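Local coordinates for putative cytoplasmic protein (Salmonella enterica subsp. enterica serovar Typhimurium, PDB 4IQN) that is of unknown function, a putative cytoplasmic protein of the DUF5066 family, at residues 86-98 with 113-127. Sequence-based numbering, arbitrary orientation. Where two conformers were deposited one is given.
Sequences VIHSYSPDEEAYY and MPVWSNDPRLPALIR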
# COMPACT_ATOMS: atom_id res chain seq x y z
N VAL A 86 8.43 11.92 8.55
CA VAL A 86 8.68 11.25 7.31
C VAL A 86 8.33 9.78 7.45
O VAL A 86 8.84 9.11 8.34
CB VAL A 86 10.17 11.39 6.87
CG1 VAL A 86 10.42 10.60 5.58
CG2 VAL A 86 10.54 12.86 6.66
N ILE A 87 7.48 9.29 6.54
CA ILE A 87 7.18 7.86 6.43
C ILE A 87 8.29 7.20 5.64
O ILE A 87 8.44 7.47 4.45
CB ILE A 87 5.84 7.62 5.71
CG1 ILE A 87 4.68 8.30 6.47
CG2 ILE A 87 5.59 6.13 5.58
CD1 ILE A 87 3.34 8.33 5.76
N HIS A 88 9.07 6.35 6.30
CA HIS A 88 10.17 5.64 5.63
C HIS A 88 9.56 4.50 4.80
O HIS A 88 8.47 4.03 5.09
CB HIS A 88 11.16 5.10 6.65
CG HIS A 88 11.98 6.18 7.30
ND1 HIS A 88 13.34 6.26 7.15
CD2 HIS A 88 11.61 7.25 8.03
CE1 HIS A 88 13.78 7.33 7.80
NE2 HIS A 88 12.75 7.95 8.34
N SER A 89 10.23 4.13 3.72
CA SER A 89 9.74 3.10 2.84
C SER A 89 9.66 1.75 3.54
O SER A 89 10.44 1.40 4.40
CB SER A 89 10.58 2.99 1.52
OG SER A 89 10.03 1.97 0.66
N TYR A 90 8.68 0.97 3.11
CA TYR A 90 8.58 -0.41 3.49
C TYR A 90 9.28 -1.20 2.39
O TYR A 90 9.34 -0.76 1.25
CB TYR A 90 7.10 -0.78 3.51
CG TYR A 90 6.72 -2.09 4.09
CD1 TYR A 90 6.46 -2.22 5.47
CD2 TYR A 90 6.57 -3.25 3.27
CE1 TYR A 90 6.09 -3.43 6.01
CE2 TYR A 90 6.22 -4.46 3.82
CZ TYR A 90 5.96 -4.53 5.18
OH TYR A 90 5.57 -5.68 5.75
N SER A 91 9.78 -2.36 2.73
CA SER A 91 10.41 -3.22 1.73
C SER A 91 9.79 -4.59 1.90
O SER A 91 9.66 -5.05 3.01
CB SER A 91 11.93 -3.28 1.94
OG SER A 91 12.55 -4.15 0.97
N PRO A 92 9.41 -5.24 0.79
CA PRO A 92 8.66 -6.45 0.89
C PRO A 92 9.47 -7.74 1.07
O PRO A 92 9.05 -8.81 0.66
CB PRO A 92 7.96 -6.49 -0.46
CG PRO A 92 9.02 -5.99 -1.39
CD PRO A 92 9.72 -4.91 -0.61
N ASP A 93 10.60 -7.69 1.74
CA ASP A 93 11.43 -8.87 1.85
C ASP A 93 10.75 -10.02 2.64
O ASP A 93 10.88 -11.18 2.24
CB ASP A 93 12.80 -8.52 2.39
CG ASP A 93 13.51 -7.52 1.52
OD1 ASP A 93 13.19 -6.35 1.79
OD2 ASP A 93 14.32 -7.88 0.56
N GLU A 94 10.00 -9.70 3.70
CA GLU A 94 9.37 -10.74 4.53
C GLU A 94 8.28 -11.45 3.75
O GLU A 94 8.21 -12.70 3.74
CB GLU A 94 8.83 -10.21 5.86
CG GLU A 94 9.94 -9.99 6.90
CD GLU A 94 9.47 -9.38 8.24
OE1 GLU A 94 8.28 -9.01 8.38
OE2 GLU A 94 10.33 -9.25 9.16
N GLU A 95 7.47 -10.66 3.06
CA GLU A 95 6.41 -11.20 2.20
C GLU A 95 7.02 -12.07 1.11
O GLU A 95 6.53 -13.15 0.83
CB GLU A 95 5.60 -10.06 1.59
CG GLU A 95 4.73 -9.30 2.58
CD GLU A 95 5.42 -8.16 3.38
OE1 GLU A 95 6.67 -7.98 3.26
OE2 GLU A 95 4.68 -7.45 4.12
N ALA A 96 8.13 -11.62 0.53
CA ALA A 96 8.84 -12.39 -0.51
C ALA A 96 9.42 -13.70 -0.01
O ALA A 96 9.36 -14.74 -0.68
CB ALA A 96 9.96 -11.54 -1.13
N TYR A 97 10.01 -13.64 1.17
CA TYR A 97 10.58 -14.78 1.83
C TYR A 97 9.52 -15.84 2.15
O TYR A 97 9.68 -17.04 1.82
CB TYR A 97 11.24 -14.30 3.10
CG TYR A 97 12.28 -15.21 3.66
CD1 TYR A 97 13.42 -15.50 2.95
CD2 TYR A 97 12.14 -15.75 4.92
CE1 TYR A 97 14.42 -16.30 3.47
CE2 TYR A 97 13.12 -16.56 5.46
CZ TYR A 97 14.27 -16.84 4.73
OH TYR A 97 15.29 -17.64 5.21
N TYR A 98 8.43 -15.39 2.75
CA TYR A 98 7.28 -16.28 3.01
C TYR A 98 6.70 -16.81 1.68
O TYR A 98 6.20 -17.95 1.61
CB TYR A 98 6.21 -15.56 3.88
CG TYR A 98 4.85 -16.14 3.70
CD1 TYR A 98 4.46 -17.27 4.44
CD2 TYR A 98 3.95 -15.62 2.76
CE1 TYR A 98 3.21 -17.85 4.26
CE2 TYR A 98 2.69 -16.18 2.58
CZ TYR A 98 2.33 -17.30 3.33
OH TYR A 98 1.12 -17.85 3.16
N MSE A 113 19.37 -11.83 3.06
CA MSE A 113 19.15 -10.48 2.55
C MSE A 113 20.17 -10.12 1.50
O MSE A 113 21.34 -10.49 1.66
CB MSE A 113 19.02 -9.47 3.69
CG MSE A 113 17.70 -9.72 4.41
SE MSE A 113 16.11 -9.05 3.46
CE MSE A 113 16.48 -7.13 3.62
N PRO A 114 19.84 -9.18 0.63
CA PRO A 114 18.51 -8.90 0.11
C PRO A 114 17.71 -10.01 -0.52
O PRO A 114 18.25 -10.75 -1.34
CB PRO A 114 18.78 -7.79 -0.92
CG PRO A 114 20.12 -8.14 -1.47
CD PRO A 114 20.89 -8.71 -0.31
N VAL A 115 16.44 -10.10 -0.12
CA VAL A 115 15.55 -11.10 -0.71
C VAL A 115 14.96 -10.58 -2.02
O VAL A 115 15.02 -11.25 -3.06
CB VAL A 115 14.47 -11.53 0.28
CG1 VAL A 115 13.48 -12.48 -0.38
CG2 VAL A 115 15.10 -12.25 1.46
N TRP A 116 14.36 -9.41 -1.96
CA TRP A 116 13.80 -8.72 -3.12
C TRP A 116 14.83 -7.82 -3.73
O TRP A 116 15.85 -7.52 -3.10
CB TRP A 116 12.60 -7.89 -2.68
CG TRP A 116 11.58 -7.65 -3.72
CD1 TRP A 116 11.23 -6.47 -4.25
CD2 TRP A 116 10.73 -8.65 -4.35
NE1 TRP A 116 10.20 -6.64 -5.16
CE2 TRP A 116 9.90 -7.98 -5.24
CE3 TRP A 116 10.60 -10.03 -4.21
CZ2 TRP A 116 8.92 -8.64 -6.01
CZ3 TRP A 116 9.68 -10.69 -4.98
CH2 TRP A 116 8.84 -9.99 -5.88
N SER A 117 14.59 -7.41 -4.97
CA SER A 117 15.47 -6.48 -5.68
C SER A 117 15.73 -5.24 -4.85
O SER A 117 14.86 -4.78 -4.11
CB SER A 117 14.84 -6.06 -6.99
OG SER A 117 15.64 -5.08 -7.65
N ASN A 118 16.94 -4.72 -4.94
CA ASN A 118 17.29 -3.43 -4.31
C ASN A 118 17.73 -2.43 -5.36
O ASN A 118 18.51 -1.52 -5.08
CB ASN A 118 18.38 -3.61 -3.25
CG ASN A 118 19.65 -4.27 -3.77
OD1 ASN A 118 19.80 -4.58 -4.96
ND2 ASN A 118 20.59 -4.46 -2.88
N ASP A 119 17.25 -2.59 -6.58
CA ASP A 119 17.63 -1.67 -7.65
C ASP A 119 17.38 -0.22 -7.19
O ASP A 119 16.35 0.07 -6.59
CB ASP A 119 16.85 -1.96 -8.92
CG ASP A 119 17.32 -1.14 -10.09
OD1 ASP A 119 16.99 0.05 -10.21
OD2 ASP A 119 18.03 -1.71 -10.92
N PRO A 120 18.33 0.68 -7.45
CA PRO A 120 18.23 2.06 -6.93
C PRO A 120 17.05 2.90 -7.48
O PRO A 120 16.71 3.94 -6.91
CB PRO A 120 19.61 2.67 -7.30
CG PRO A 120 20.10 1.84 -8.46
CD PRO A 120 19.62 0.46 -8.12
N ARG A 121 16.46 2.47 -8.60
CA ARG A 121 15.28 3.10 -9.16
C ARG A 121 13.97 2.74 -8.45
O ARG A 121 12.97 3.41 -8.68
CB ARG A 121 15.17 2.79 -10.67
CG ARG A 121 16.39 3.27 -11.44
CD ARG A 121 16.17 3.33 -12.95
NE ARG A 121 17.42 3.66 -13.62
CZ ARG A 121 17.71 3.45 -14.90
NH1 ARG A 121 16.83 2.91 -15.70
NH2 ARG A 121 18.89 3.78 -15.38
N LEU A 122 13.97 1.72 -7.59
CA LEU A 122 12.68 1.20 -7.05
C LEU A 122 11.99 2.30 -6.22
O LEU A 122 12.65 3.03 -5.48
CB LEU A 122 12.87 -0.06 -6.24
CG LEU A 122 13.17 -1.35 -7.02
CD1 LEU A 122 13.72 -2.40 -6.05
CD2 LEU A 122 11.91 -1.85 -7.76
N PRO A 123 10.67 2.45 -6.39
CA PRO A 123 9.95 3.45 -5.64
C PRO A 123 9.68 2.98 -4.23
O PRO A 123 9.70 1.79 -3.93
CB PRO A 123 8.61 3.56 -6.38
CG PRO A 123 8.42 2.23 -6.99
CD PRO A 123 9.79 1.76 -7.37
N ALA A 124 9.40 3.93 -3.35
CA ALA A 124 8.97 3.62 -1.99
C ALA A 124 7.67 2.87 -1.97
O ALA A 124 6.93 2.97 -2.93
CB ALA A 124 8.84 4.87 -1.16
N LEU A 125 7.41 2.17 -0.88
CA LEU A 125 6.15 1.46 -0.64
C LEU A 125 5.61 1.86 0.71
O LEU A 125 6.36 2.04 1.64
CB LEU A 125 6.34 -0.07 -0.63
CG LEU A 125 6.95 -0.67 -1.89
CD1 LEU A 125 7.33 -2.13 -1.69
CD2 LEU A 125 5.97 -0.51 -3.03
N ILE A 126 4.29 1.99 0.79
CA ILE A 126 3.60 2.09 2.06
C ILE A 126 2.76 0.85 2.19
O ILE A 126 1.91 0.57 1.31
CB ILE A 126 2.70 3.35 2.14
CG1 ILE A 126 3.52 4.65 2.12
CG2 ILE A 126 1.85 3.32 3.39
CD1 ILE A 126 2.64 5.90 2.12
N ARG A 127 2.94 0.12 3.28
CA ARG A 127 2.18 -1.13 3.49
C ARG A 127 0.78 -0.80 3.95
O ARG A 127 0.59 0.03 4.83
CB ARG A 127 2.87 -2.01 4.53
CG ARG A 127 2.30 -3.41 4.76
CD ARG A 127 2.34 -4.24 3.50
NE ARG A 127 2.40 -5.65 3.84
CZ ARG A 127 1.35 -6.47 3.98
NH1 ARG A 127 0.10 -6.05 3.77
NH2 ARG A 127 1.58 -7.72 4.29
O HOH W 1 6.05 2.92 4.29
O HOH W 2 15.81 -5.84 -0.80
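Arg127 and Glu95 form a salt bridge in which NE and NH2 both donate to the one oxygen OE2, with NE at 2.9 Å from Glu95 OE2 and the acceptor lying near the guanidinium plane. NH2 meets the anti lone pair of this oxygen, whereas NE reaches it from above the carboxylate plane; the syn lone pair takes the hydroxyl of Tyr90, OH to OE2 2.6 Å. Arg127 CB lies over the centre of one face of the Tyr90 ring, 3.7 Å from the ring centroid in a CH-pi contact. The bend at chi2 (60°) then keeps CD beside the ring, near CE2, and carries NE to Glu95 OE2, the guanidinium standing nearly perpendicular to the ring.

At the other end of the contact, Asp93 OD2 accepts an almost straight bond from the backbone N of Trp116 (2.9 Å, 171°) and a weak one from that of Val115; a water links it to Trp116 O. Farther toward strand 86-87 come one backbone bond, Tyr90 N to Leu125 O (2.9 Å), and one to a side chain, Leu125 N to Ser89 OG, whose own hydroxyl donates to Tyr90 O. A second water bridges His88 O and Leu125 O.

Apolar packing fills in around these bonds. Pro92 CG sits over the five-membered ring of Trp116, offset toward the rim, while Ala96 CB approaches CE3 of the indole at 3.5 Å. Met154 of strand 151-155 touches both Pro92 and Trp116, and Glu210 accepts from the indole NE1. Carboxylates of helix 93-99 thus tie it to strand 124-128 and to the loop around Trp116, and the three donors converging on Glu95 OE2 probably favour the ionised form of Glu95.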